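Local coordinates for ribose transcriptional regulator (Enterococcus faecium DO, PDB 4RK1), which binds ribose in its sugar-binding domain and, as a member of the LacI family, probably regulates transcription by binding DNA, at residues D31-Q36 and L249-I254. Numbering follows the deposited sequence.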
# COMPACT_ATOMS: atom_id res chain seq x y z
N ASP B 31 3.02 -16.00 -0.29
CA ASP B 31 2.45 -17.05 0.55
C ASP B 31 2.69 -18.44 -0.03
O ASP B 31 2.97 -19.38 0.70
CB ASP B 31 0.95 -16.83 0.71
CG ASP B 31 0.29 -17.88 1.60
OD1 ASP B 31 0.52 -17.86 2.82
OD2 ASP B 31 -0.47 -18.71 1.08
N ILE B 32 2.58 -18.56 -1.35
CA ILE B 32 2.79 -19.82 -2.02
C ILE B 32 4.27 -20.07 -2.30
O ILE B 32 4.77 -21.16 -2.06
CB ILE B 32 1.98 -19.86 -3.34
CG1 ILE B 32 0.48 -19.73 -3.06
CG2 ILE B 32 2.32 -21.11 -4.15
CD1 ILE B 32 -0.10 -20.77 -2.11
N LEU B 33 4.96 -19.07 -2.83
CA LEU B 33 6.35 -19.26 -3.25
C LEU B 33 7.28 -19.52 -2.07
O LEU B 33 8.21 -20.32 -2.18
CB LEU B 33 6.84 -18.06 -4.06
CG LEU B 33 6.13 -17.83 -5.40
CD1 LEU B 33 6.82 -16.72 -6.18
CD2 LEU B 33 6.06 -19.10 -6.23
N TYR B 34 7.03 -18.85 -0.95
CA TYR B 34 7.82 -19.02 0.29
C TYR B 34 7.92 -20.49 0.70
O TYR B 34 8.98 -20.95 1.11
CB TYR B 34 7.21 -18.20 1.44
CG TYR B 34 7.82 -18.44 2.80
CD1 TYR B 34 9.02 -17.83 3.16
CD2 TYR B 34 7.19 -19.25 3.75
CE1 TYR B 34 9.58 -18.03 4.42
CE2 TYR B 34 7.74 -19.46 5.00
CZ TYR B 34 8.94 -18.85 5.33
OH TYR B 34 9.49 -19.05 6.57
N LYS B 35 6.82 -21.22 0.56
CA LYS B 35 6.76 -22.63 0.94
C LYS B 35 7.63 -23.54 0.06
O LYS B 35 7.95 -24.65 0.47
CB LYS B 35 5.31 -23.13 0.94
CG LYS B 35 4.48 -22.57 2.09
CD LYS B 35 3.09 -23.19 2.14
CE LYS B 35 2.16 -22.59 1.11
NZ LYS B 35 0.99 -23.47 0.81
N GLN B 36 7.99 -23.09 -1.14
CA GLN B 36 8.90 -23.84 -2.01
C GLN B 36 10.29 -23.21 -2.06
O GLN B 36 11.05 -23.44 -3.00
CB GLN B 36 8.32 -23.93 -3.42
CG GLN B 36 6.89 -24.47 -3.47
CD GLN B 36 6.75 -25.84 -2.83
OE1 GLN B 36 7.59 -26.71 -3.03
NE2 GLN B 36 5.68 -26.02 -2.06
N LEU B 249 0.11 -21.73 -10.31
CA LEU B 249 0.24 -21.98 -11.74
C LEU B 249 1.70 -21.96 -12.18
O LEU B 249 2.13 -22.81 -12.96
CB LEU B 249 -0.53 -20.96 -12.55
CG LEU B 249 -2.04 -21.15 -12.65
CD1 LEU B 249 -2.64 -19.91 -13.29
CD2 LEU B 249 -2.39 -22.39 -13.46
N LEU B 250 2.47 -20.98 -11.68
CA LEU B 250 3.88 -20.87 -12.07
C LEU B 250 4.70 -22.05 -11.57
O LEU B 250 5.49 -22.60 -12.32
CB LEU B 250 4.50 -19.55 -11.61
CG LEU B 250 5.91 -19.24 -12.11
CD1 LEU B 250 6.03 -19.36 -13.62
CD2 LEU B 250 6.30 -17.83 -11.69
N LEU B 251 4.51 -22.43 -10.31
CA LEU B 251 5.23 -23.58 -9.74
C LEU B 251 4.92 -24.87 -10.49
O LEU B 251 5.79 -25.69 -10.69
CB LEU B 251 4.88 -23.79 -8.26
CG LEU B 251 5.34 -22.73 -7.25
CD1 LEU B 251 4.79 -23.09 -5.88
CD2 LEU B 251 6.85 -22.60 -7.22
N ASP B 252 3.65 -25.03 -10.88
CA ASP B 252 3.24 -26.21 -11.65
C ASP B 252 3.87 -26.23 -13.03
O ASP B 252 4.28 -27.29 -13.52
CB ASP B 252 1.71 -26.28 -11.75
CG ASP B 252 1.07 -26.63 -10.41
OD1 ASP B 252 1.79 -27.08 -9.50
OD2 ASP B 252 -0.15 -26.46 -10.29
N ARG B 253 3.96 -25.06 -13.64
CA ARG B 253 4.62 -24.92 -14.93
C ARG B 253 6.11 -25.23 -14.84
O ARG B 253 6.67 -25.82 -15.76
CB ARG B 253 4.43 -23.51 -15.48
CG ARG B 253 5.06 -23.24 -16.83
CD ARG B 253 4.52 -24.15 -17.92
NE ARG B 253 3.06 -24.09 -18.02
CZ ARG B 253 2.34 -24.93 -18.76
NH1 ARG B 253 1.02 -24.80 -18.79
NH2 ARG B 253 2.93 -25.89 -19.48
N ILE B 254 6.74 -24.83 -13.74
CA ILE B 254 8.15 -25.12 -13.54
C ILE B 254 8.32 -26.62 -13.31
O ILE B 254 9.20 -27.24 -13.90
CB ILE B 254 8.76 -24.29 -12.39
CG1 ILE B 254 8.80 -22.80 -12.77
CG2 ILE B 254 10.18 -24.77 -12.06
CD1 ILE B 254 9.02 -21.87 -11.59
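Leu251 reaches from helix 239-255 into a notch formed by Ile32, Leu33 and Gln36, and its two methyls divide the work. Leu251 CD1 lies 3.6 Å from Ile32 CG2. The same Leu251 CD1 is 3.5 Å from Gln36 CG, whereas Leu251 CD2 turns to Leu33 CD2, at 3.7 Å. A forked, unbranched-at-CB leucine suits this place, since it spans the distance between the helices and presents a methyl to each side. The branched Ile32 puts CG2 anti to its backbone N, and this branch does the touching while CG1 and CD1 lead elsewhere. Gln36 contributes its aliphatic part: with CG anti to the carbonyl carbon (chi1 -52°), it lays this methylene against Leu251 CD1 in an otherwise exposed position, and the bend at the CB-CG bond then steers the amide. No hydrogen bond joins the segments here; the grip is apolar, with a polar link nearby, a hydrogen bond between Asp31 OD2 and Gln244 NE2. Farther out, Ile32 also packs on Ala247 and Lys248, and Leu251 on Phe38. Beneath the pair, Leu33 and Leu250 both rest on Ile10 of strand 9-14, so helices 20-33 and 239-255 lie as neighbours on the mainly parallel sheet of one lobe of the periplasmic-binding-protein fold.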